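Local coordinates for protein probable 2-oxoglutarate-dependent dioxygenase At5g05600 (PDB 6LSV) that catalyses the iron- and 2-oxoglutarate-dependent hydroxylation of the stress hormone jasmonate to 12-hydroxyjasmonate in Arabidopsis, at residues Y168-E171 with L172-S176; M180-L183 with S184-G188; P326-F329 with D330-R333; G340-G343 with K344-V347. All coordinates share one frame; numbering follows the deposited sequence.

Contact 1: Y168-E171 with L172-S176; sequences YGEE and LVKLS
Along the long alpha helix 161-186, Tyr168 and Leu172 meet one turn apart on the inward side, while Glu170, Glu171 and Lys174 form a salt-bridge network on the outward side. Leu172 CD1 stands over the middle of one face of the Tyr168 ring, a CH-pi contact 3.9 Å from the ring centroid and 11° off its normal. The other branch, Leu172 CD2, comes within 3.5 Å of Tyr168 CE2; both methyls lie on the same side of the ring, CD2 out beyond the CE2 rim. With its CG anti to the backbone N (chi1 -172°), Tyr168 sends the ring along the helix toward Leu172. This apolar side lies on the large sheet of the double-stranded beta-helix core of 2-oxoglutarate oxygenases: Tyr168 touches Leu237 and Phe263, and Leu172 touches Ile235, Phe263 and Phe299. Across the helix, Lys174 runs alongside Glu170 and crosses Glu171 at a slant. Its NZ makes a salt bridge to Glu171 OE1 at 3.2 Å, with weak hydrogen-bond geometry, and a long one to Glu170 OE1 at 3.8 Å. Glu171 reaches it by folding at chi2 (-62°), whereas Glu170 stays extended beyond CG. The backbone beneath is regular: Leu172 N bonds to Tyr168 O at 3.0 Å and Lys174 N to Glu170 O at 3.2 Å, the four-residue step of an alpha helix.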
loop_
_atom_site.group_PDB
_atom_site.type_symbol
_atom_site.label_atom_id
_atom_site.label_comp_id
_atom_site.label_asym_id
_atom_site.label_seq_id
_atom_site.Cartn_x
_atom_site.Cartn_y
_atom_site.Cartn_z
ATOM N N TYR A 168 -0.691 16.730 -0.179
ATOM C CA TYR A 168 -0.904 15.464 0.516
ATOM C C TYR A 168 0.394 14.673 0.610
ATOM O O TYR A 168 0.748 14.162 1.679
ATOM C CB TYR A 168 -1.985 14.657 -0.202
ATOM C CG TYR A 168 -2.454 13.409 0.511
ATOM C CD1 TYR A 168 -3.401 13.474 1.528
ATOM C CD2 TYR A 168 -1.977 12.160 0.140
ATOM C CE1 TYR A 168 -3.842 12.325 2.167
ATOM C CE2 TYR A 168 -2.411 11.011 0.769
ATOM C CZ TYR A 168 -3.340 11.095 1.781
ATOM O OH TYR A 168 -3.764 9.943 2.402
ATOM N N GLY A 169 1.129 14.580 -0.503
ATOM C CA GLY A 169 2.417 13.907 -0.472
ATOM C C GLY A 169 3.404 14.572 0.469
ATOM O O GLY A 169 4.144 13.895 1.187
ATOM N N GLU A 170 3.425 15.906 0.482
ATOM C CA GLU A 170 4.304 16.626 1.396
ATOM C C GLU A 170 3.969 16.312 2.848
ATOM O O GLU A 170 4.867 16.095 3.670
ATOM C CB GLU A 170 4.198 18.130 1.148
ATOM C CG GLU A 170 5.381 18.747 0.433
ATOM C CD GLU A 170 5.377 20.257 0.531
ATOM O OE1 GLU A 170 5.761 20.783 1.597
ATOM O OE2 GLU A 170 4.974 20.916 -0.452
ATOM N N GLU A 171 2.677 16.284 3.181
ATOM C CA GLU A 171 2.274 16.075 4.565
ATOM C C GLU A 171 2.577 14.656 5.027
ATOM O O GLU A 171 2.981 14.445 6.176
ATOM C CB GLU A 171 0.786 16.386 4.724
ATOM C CG GLU A 171 0.449 17.864 4.629
ATOM C CD GLU A 171 1.120 18.683 5.716
ATOM O OE1 GLU A 171 2.006 19.500 5.386
ATOM O OE2 GLU A 171 0.765 18.504 6.902
ATOM N N LEU A 172 2.391 13.670 4.147
ATOM C CA LEU A 172 2.616 12.284 4.539
ATOM C C LEU A 172 4.098 11.933 4.572
ATOM O O LEU A 172 4.496 11.019 5.301
ATOM C CB LEU A 172 1.852 11.343 3.604
ATOM C CG LEU A 172 0.457 10.954 4.110
ATOM C CD1 LEU A 172 -0.455 12.167 4.219
ATOM C CD2 LEU A 172 -0.179 9.910 3.229
ATOM N N VAL A 173 4.928 12.641 3.804
ATOM C CA VAL A 173 6.373 12.497 3.958
ATOM C C VAL A 173 6.803 12.968 5.344
ATOM O O VAL A 173 7.614 12.317 6.015
ATOM C CB VAL A 173 7.109 13.258 2.839
ATOM C CG1 VAL A 173 8.566 13.499 3.214
ATOM C CG2 VAL A 173 7.018 12.492 1.526
ATOM N N LYS A 174 6.248 14.096 5.802
ATOM C CA LYS A 174 6.546 14.591 7.144
ATOM C C LYS A 174 6.056 13.618 8.211
ATOM O O LYS A 174 6.766 13.332 9.183
ATOM C CB LYS A 174 5.907 15.966 7.351
ATOM C CG LYS A 174 6.564 17.099 6.584
ATOM C CD LYS A 174 5.843 18.417 6.830
ATOM C CE LYS A 174 6.282 19.483 5.838
ATOM N NZ LYS A 174 5.140 20.313 5.358
ATOM N N LEU A 175 4.831 13.116 8.053
ATOM C CA LEU A 175 4.280 12.178 9.023
ATOM C C LEU A 175 5.105 10.897 9.082
ATOM O O LEU A 175 5.317 10.336 10.162
ATOM C CB LEU A 175 2.823 11.871 8.671
ATOM C CG LEU A 175 2.123 10.715 9.390
ATOM C CD1 LEU A 175 2.122 10.924 10.904
ATOM C CD2 LEU A 175 0.706 10.539 8.859
ATOM N N SER A 176 5.586 10.422 7.930
ATOM C CA SER A 176 6.384 9.202 7.924
ATOM C C SER A 176 7.667 9.378 8.728
ATOM O O SER A 176 8.054 8.484 9.488
ATOM C CB SER A 176 6.707 8.775 6.492
ATOM O OG SER A 176 5.562 8.804 5.656
#

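Contact 2: M180-L183 with S184-G188; sequences MRVL and STNLG
Ser184 and Leu183, joined by a peptide bond in the last turns of helix 161-186, lie on its buried side, and Val182 and Asn186 pair beside them. The hydroxyl of Ser184 folds back on its own helix: OG is beside the backbone N (chi1 -62°), and it donates to Met180 O at 3.0 Å. Ser184 N binds the same carbonyl oxygen, also at 3.0 Å, but the two donors come from opposite faces of the carbonyl plane and Met180 O is gripped from both. Ser184 OG has a further partner in Phe194 N, which ties this helix to the start of helix 193-197. One residue on, Thr185 repeats the scheme, its OG1 and N both reaching Arg181 O at 3.1 Å, again from the two faces. Leu183 packs on Phe194 and on Cys72 of helix 63-74, while its carbonyl oxygen accepts from Tyr279 OH. Val182 and Asn186 run side by side in the same direction. Val182 CG1 lies 3.3 Å from Asn186 ND2, and the two are joined beneath by Asn186 N donating to Val182 O at 3.0 Å; both side chains touch Met65. The helix closes near here. Gly188 takes a positive phi of 70° as the C-prime residue; the N of the residue after it returns to Ser184 O and Gly188 N to Thr185 O, the bond pair of a Schellman motif.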
loop_
_atom_site.group_PDB
_atom_site.type_symbol
_atom_site.label_atom_id
_atom_site.label_comp_id
_atom_site.label_asym_id
_atom_site.label_seq_id
_atom_site.Cartn_x
_atom_site.Cartn_y
_atom_site.Cartn_z
ATOM N N MET A 180 8.764 7.006 11.660
ATOM C CA MET A 180 10.029 6.279 11.636
ATOM C C MET A 180 10.761 6.391 12.965
ATOM O O MET A 180 11.431 5.441 13.387
ATOM C CB MET A 180 10.909 6.803 10.502
ATOM C CG MET A 180 10.374 6.497 9.115
ATOM S SD MET A 180 10.820 4.850 8.552
ATOM C CE MET A 180 12.465 5.192 7.934
ATOM N N ARG A 181 10.632 7.536 13.642
ATOM C CA ARG A 181 11.319 7.727 14.913
ATOM C C ARG A 181 10.708 6.865 16.011
ATOM O O ARG A 181 11.422 6.375 16.892
ATOM C CB ARG A 181 11.292 9.204 15.306
ATOM C CG ARG A 181 11.982 10.116 14.306
ATOM C CD ARG A 181 12.508 11.376 14.967
ATOM N NE ARG A 181 11.449 12.131 15.629
ATOM C CZ ARG A 181 10.729 13.081 15.037
ATOM N NH1 ARG A 181 10.952 13.391 13.765
ATOM N NH2 ARG A 181 9.784 13.719 15.716
ATOM N N VAL A 182 9.389 6.669 15.976
ATOM C CA VAL A 182 8.760 5.788 16.955
ATOM C C VAL A 182 9.112 4.332 16.665
ATOM O O VAL A 182 9.393 3.554 17.586
ATOM C CB VAL A 182 7.238 6.017 16.981
ATOM C CG1 VAL A 182 6.558 5.013 17.905
ATOM C CG2 VAL A 182 6.923 7.444 17.415
ATOM N N LEU A 183 9.115 3.943 15.386
ATOM C CA LEU A 183 9.464 2.571 15.027
ATOM C C LEU A 183 10.886 2.234 15.457
ATOM O O LEU A 183 11.143 1.142 15.982
ATOM C CB LEU A 183 9.300 2.365 13.520
ATOM C CG LEU A 183 7.876 2.426 12.964
ATOM C CD1 LEU A 183 7.874 2.129 11.474
ATOM C CD2 LEU A 183 6.971 1.459 13.704
ATOM N N SER A 184 11.822 3.164 15.242
ATOM C CA SER A 184 13.211 2.953 15.646
ATOM C C SER A 184 13.330 2.827 17.159
ATOM O O SER A 184 13.950 1.888 17.673
ATOM C CB SER A 184 14.087 4.114 15.170
ATOM O OG SER A 184 14.101 4.233 13.762
ATOM N N THR A 185 12.777 3.799 17.889
ATOM C CA THR A 185 12.896 3.817 19.340
ATOM C C THR A 185 12.322 2.548 19.954
ATOM O O THR A 185 12.917 1.965 20.868
ATOM C CB THR A 185 12.186 5.054 19.880
ATOM O OG1 THR A 185 12.956 6.217 19.561
ATOM C CG2 THR A 185 12.001 4.960 21.379
ATOM N N ASN A 186 11.175 2.087 19.448
ATOM C CA ASN A 186 10.553 0.891 20.001
ATOM C C ASN A 186 11.440 -0.341 19.869
ATOM O O ASN A 186 11.220 -1.324 20.580
ATOM C CB ASN A 186 9.199 0.651 19.332
ATOM C CG ASN A 186 8.060 1.324 20.072
ATOM O OD1 ASN A 186 7.928 1.182 21.286
ATOM N ND2 ASN A 186 7.234 2.067 19.344
ATOM N N LEU A 187 12.432 -0.315 18.983
ATOM C CA LEU A 187 13.409 -1.389 18.890
ATOM C C LEU A 187 14.650 -1.119 19.729
ATOM O O LEU A 187 15.649 -1.831 19.583
ATOM C CB LEU A 187 13.811 -1.621 17.429
ATOM C CG LEU A 187 12.749 -2.222 16.502
ATOM C CD1 LEU A 187 13.267 -2.370 15.077
ATOM C CD2 LEU A 187 12.249 -3.556 17.038
ATOM N N GLY A 188 14.610 -0.111 20.598
ATOM C CA GLY A 188 15.765 0.224 21.407
ATOM C C GLY A 188 16.916 0.826 20.634
ATOM O O GLY A 188 18.063 0.751 21.086
#

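Contact 3: P326-F329 with D330-R333; sequences PMTF and DQYR. With JAA ({(1R,2R)-3-oxo-2-[(2Z)-pent-2-en-1-yl]cyclopentyl}acetic acid), chain D.
The jasmonate pocket takes one of its arginines from just past the short helix 329-332, where Arg333 lies over Phe329. Phe329 CE2 lies over the centre of the guanidinium face, 3.4 Å from Arg333 CZ, with ring and guanidinium planes 39° apart. Arg333 CB sits over the ring face toward its rim, a CH-pi contact. CB and the guanidinium lie on the same side of the ring, a fold set by chi1 of 75°, which puts CG between backbone N and carbonyl carbon. Two hydrogen bonds hold the jasmonate carboxylate: Arg333 NE to ligand O03 at 2.8 Å, and the straighter Arg333 NH2 to ligand O02, at the guanidinium edge, at 2.7 Å and 172° at the hydrogen. At the helix start, Thr328 is the N-cap, its OG1 accepting from Gln331 N at 3.1 Å. Met327 SD makes an oblique Met-aromatic contact with Tyr332, whose OH bonds to Asp269. Asp330 OD1 approaches Arg333 NH1 in the guanidinium plane as a long salt bridge of 3.8 Å. Arg337 and Arg208 also bond jasmonate, so the ligand is probably held as a carboxylate anion, and Phe329, with the distant Asp330, may limit how the Arg333 guanidinium can turn.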
loop_
_atom_site.group_PDB
_atom_site.type_symbol
_atom_site.label_atom_id
_atom_site.label_comp_id
_atom_site.label_asym_id
_atom_site.label_seq_id
_atom_site.Cartn_x
_atom_site.Cartn_y
_atom_site.Cartn_z
ATOM N N PRO A 326 21.380 -9.452 1.917
ATOM C CA PRO A 326 21.182 -8.082 1.426
ATOM C C PRO A 326 20.582 -8.063 0.027
ATOM O O PRO A 326 20.913 -8.891 -0.825
ATOM C CB PRO A 326 22.598 -7.495 1.432
ATOM C CG PRO A 326 23.499 -8.693 1.344
ATOM C CD PRO A 326 22.805 -9.759 2.131
ATOM N N MET A 327 19.693 -7.096 -0.202
ATOM C CA MET A 327 19.075 -6.907 -1.510
ATOM C C MET A 327 18.522 -5.494 -1.583
ATOM O O MET A 327 17.824 -5.053 -0.665
ATOM C CB MET A 327 17.960 -7.934 -1.755
ATOM C CG MET A 327 17.273 -7.799 -3.109
ATOM S SD MET A 327 15.910 -8.965 -3.351
ATOM C CE MET A 327 16.753 -10.346 -4.116
ATOM N N THR A 328 18.839 -4.785 -2.661
ATOM C CA THR A 328 18.300 -3.447 -2.836
ATOM C C THR A 328 16.790 -3.508 -3.041
ATOM O O THR A 328 16.226 -4.541 -3.415
ATOM C CB THR A 328 18.952 -2.744 -4.029
ATOM O OG1 THR A 328 18.500 -3.352 -5.246
ATOM C CG2 THR A 328 20.466 -2.842 -3.948
ATOM N N PHE A 329 16.128 -2.378 -2.779
ATOM C CA PHE A 329 14.700 -2.294 -3.056
ATOM C C PHE A 329 14.416 -2.262 -4.552
ATOM O O PHE A 329 13.318 -2.644 -4.973
ATOM C CB PHE A 329 14.096 -1.067 -2.374
ATOM C CG PHE A 329 12.606 -0.980 -2.504
ATOM C CD1 PHE A 329 11.805 -2.051 -2.140
ATOM C CD2 PHE A 329 12.005 0.164 -2.999
ATOM C CE1 PHE A 329 10.429 -1.979 -2.263
ATOM C CE2 PHE A 329 10.632 0.245 -3.125
ATOM C CZ PHE A 329 9.840 -0.830 -2.757
ATOM N N ASP A 330 15.384 -1.822 -5.359
ATOM C CA ASP A 330 15.236 -1.912 -6.807
ATOM C C ASP A 330 15.118 -3.360 -7.259
ATOM O O ASP A 330 14.301 -3.683 -8.130
ATOM C CB ASP A 330 16.419 -1.237 -7.493
ATOM C CG ASP A 330 16.168 0.224 -7.771
ATOM O OD1 ASP A 330 14.982 0.610 -7.855
ATOM O OD2 ASP A 330 17.152 0.981 -7.911
ATOM N N GLN A 331 15.928 -4.249 -6.680
ATOM C CA GLN A 331 15.823 -5.667 -7.006
ATOM C C GLN A 331 14.551 -6.267 -6.426
ATOM O O GLN A 331 13.881 -7.072 -7.081
ATOM C CB GLN A 331 17.041 -6.424 -6.480
ATOM C CG GLN A 331 18.275 -6.338 -7.350
ATOM C CD GLN A 331 19.548 -6.246 -6.528
ATOM O OE1 GLN A 331 19.724 -6.974 -5.550
ATOM N NE2 GLN A 331 20.447 -5.356 -6.927
ATOM N N TYR A 332 14.208 -5.885 -5.194
ATOM C CA TYR A 332 13.098 -6.522 -4.494
ATOM C C TYR A 332 11.765 -6.218 -5.165
ATOM O O TYR A 332 10.941 -7.117 -5.367
ATOM C CB TYR A 332 13.077 -6.068 -3.035
ATOM C CG TYR A 332 12.136 -6.860 -2.160
ATOM C CD1 TYR A 332 10.778 -6.568 -2.122
ATOM C CD2 TYR A 332 12.605 -7.901 -1.372
ATOM C CE1 TYR A 332 9.917 -7.292 -1.325
ATOM C CE2 TYR A 332 11.751 -8.628 -0.569
ATOM C CZ TYR A 332 10.408 -8.318 -0.550
ATOM O OH TYR A 332 9.553 -9.039 0.244
ATOM N N ARG A 333 11.531 -4.953 -5.513
ATOM C CA ARG A 333 10.225 -4.553 -6.024
ATOM C C ARG A 333 9.867 -5.232 -7.340
ATOM O O ARG A 333 8.695 -5.208 -7.730
ATOM C CB ARG A 333 10.175 -3.034 -6.186
ATOM C CG ARG A 333 10.955 -2.531 -7.380
ATOM C CD ARG A 333 11.379 -1.101 -7.181
ATOM N NE ARG A 333 10.275 -0.280 -6.700
ATOM C CZ ARG A 333 10.382 1.014 -6.430
ATOM N NH1 ARG A 333 11.548 1.623 -6.593
ATOM N NH2 ARG A 333 9.329 1.696 -5.996
HETATM O O01 JAA D . 1.275 -0.589 -8.034
HETATM O O02 JAA D . 7.091 0.261 -5.597
HETATM O O03 JAA D . 7.636 -1.101 -7.202
HETATM C C04 JAA D . 4.438 -0.637 -6.845
HETATM C C05 JAA D . 2.997 -1.390 -6.867
HETATM C C06 JAA D . 4.775 -0.446 -8.348
HETATM C C07 JAA D . 3.593 -0.640 -9.036
HETATM C C08 JAA D . 2.422 -0.862 -7.908
HETATM C C09 JAA D . 2.159 -1.092 -5.547
HETATM C C10 JAA D . 5.448 -1.418 -6.206
HETATM C C11 JAA D . 2.506 -2.112 -4.461
HETATM C C12 JAA D . 6.801 -0.713 -6.342
HETATM C C13 JAA D . 1.572 -2.751 -3.782
HETATM C C14 JAA D . 0.089 -2.506 -4.051
HETATM C C15 JAA D . -0.614 -3.842 -4.293
#

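Contact 4: G340-G343 with K344-V347; sequences GPQG and KSHV
Hydrogen bonding between Gln342 and Ser345 closes the link that leads from helix 334-339 into helix 345-348. Gln342 O accepts twice from Ser345, from the backbone N at 3.3 Å and from OG at 2.8 Å. The hydroxyl gets there because chi1 of 69° sets OG between its own backbone N and carbonyl carbon, swung back toward the turn. Side-chain amide and imidazole are held at their far ends by the preceding helix: Gln342 NE2 donates to Gln339 O, and His346 NE2 pairs with Gln339 OE1. Lys344, at the N-cap position of helix 345-348, sends its chain to Ser281 O and Gln272 OE1, which its NZ bonds.

Packing contacts centre on His346. Gln342 CB lies over one face of the imidazole, a CH-pi contact 4.1 Å from the ring centroid and 27° off its normal, and Gln342 CG follows at 3.8 Å from His346 NE2. Beyond CG the glutamine bends, turning its amide nearly perpendicular to the ring, 84° between planes. Gly340 O meets the same ring at its edge, 3.5 Å from His346 CE1. His346 and Val347 also touch Tyr332 of helix 329-332.

Two glycines shape the backbone. Gly340 leaves helix 334-339 with positive phi, and Gly343, also at positive phi, bonds through its backbone to Pro226, next to the iron ligand His227. With Gly343 as its second residue, Gln342-Ser345 is a type II' beta turn running straight into a short helix.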
loop_
_atom_site.group_PDB
_atom_site.type_symbol
_atom_site.label_atom_id
_atom_site.label_comp_id
_atom_site.label_asym_id
_atom_site.label_seq_id
_atom_site.Cartn_x
_atom_site.Cartn_y
_atom_site.Cartn_z
ATOM N N GLY A 340 2.794 -9.847 -9.505
ATOM C CA GLY A 340 1.637 -9.309 -8.832
ATOM C C GLY A 340 1.505 -9.858 -7.425
ATOM O O GLY A 340 2.416 -10.508 -6.898
ATOM N N PRO A 341 0.357 -9.603 -6.786
ATOM C CA PRO A 341 0.156 -10.055 -5.401
ATOM C C PRO A 341 0.351 -11.551 -5.211
ATOM O O PRO A 341 -0.310 -12.363 -5.862
ATOM C CB PRO A 341 -1.295 -9.649 -5.113
ATOM C CG PRO A 341 -1.535 -8.488 -6.009
ATOM C CD PRO A 341 -0.766 -8.781 -7.267
ATOM N N GLN A 342 1.266 -11.920 -4.314
ATOM C CA GLN A 342 1.510 -13.312 -3.962
ATOM C C GLN A 342 1.549 -13.493 -2.449
ATOM O O GLN A 342 2.305 -14.323 -1.936
ATOM C CB GLN A 342 2.808 -13.820 -4.591
ATOM C CG GLN A 342 2.820 -13.844 -6.111
ATOM C CD GLN A 342 1.646 -14.600 -6.712
ATOM O OE1 GLN A 342 1.070 -15.493 -6.087
ATOM N NE2 GLN A 342 1.288 -14.244 -7.939
ATOM N N GLY A 343 0.743 -12.724 -1.722
ATOM C CA GLY A 343 0.748 -12.832 -0.274
ATOM C C GLY A 343 2.074 -12.382 0.300
ATOM O O GLY A 343 2.688 -11.417 -0.168
ATOM N N LYS A 344 2.532 -13.096 1.329
ATOM C CA LYS A 344 3.833 -12.851 1.936
ATOM C C LYS A 344 4.890 -13.839 1.456
ATOM O O LYS A 344 5.921 -14.005 2.118
ATOM C CB LYS A 344 3.725 -12.891 3.461
ATOM C CG LYS A 344 2.793 -11.841 4.049
ATOM C CD LYS A 344 3.130 -11.555 5.502
ATOM C CE LYS A 344 4.608 -11.237 5.676
ATOM N NZ LYS A 344 4.898 -10.588 6.985
ATOM N N SER A 345 4.657 -14.500 0.318
ATOM C CA SER A 345 5.639 -15.449 -0.188
ATOM C C SER A 345 6.878 -14.757 -0.733
ATOM O O SER A 345 7.938 -15.389 -0.819
ATOM C CB SER A 345 5.014 -16.340 -1.266
ATOM O OG SER A 345 4.718 -15.607 -2.439
ATOM N N HIS A 346 6.774 -13.473 -1.094
ATOM C CA HIS A 346 7.935 -12.750 -1.602
ATOM C C HIS A 346 8.987 -12.558 -0.512
ATOM O O HIS A 346 10.176 -12.816 -0.732
ATOM C CB HIS A 346 7.506 -11.403 -2.187
ATOM C CG HIS A 346 6.798 -11.508 -3.504
ATOM N ND1 HIS A 346 5.742 -10.692 -3.850
ATOM C CD2 HIS A 346 6.997 -12.334 -4.560
ATOM C CE1 HIS A 346 5.319 -11.012 -5.059
ATOM N NE2 HIS A 346 6.065 -12.004 -5.514
ATOM N N VAL A 347 8.569 -12.115 0.678
ATOM C CA VAL A 347 9.535 -11.898 1.750
ATOM C C VAL A 347 9.929 -13.216 2.418
ATOM O O VAL A 347 11.061 -13.361 2.893
ATOM C CB VAL A 347 8.991 -10.882 2.775
ATOM C CG1 VAL A 347 7.727 -11.399 3.443
ATOM C CG2 VAL A 347 10.055 -10.541 3.818
#

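Contacts 1 and 2 follow in series on helix 161-186, their centres 18 Å apart: contact 1 lies where the helix rests on the large sheet, contact 2 at its C-terminal end. Contacts 3 and 4 come much later, in the C-terminal segment, with centres 14 Å apart. They touch through helices 329-332 and 345-348, so the helix just before Arg333 leans on the one that ends contact 4. Contacts 1 and 4 are about 27 Å apart, centre to centre, on opposite sides of the chain's centre. The beta core with iron and 2-oxoglutarate is thus backed by one long helix, while the C-terminal segment supplies Arg333 and Arg337 to jasmonate.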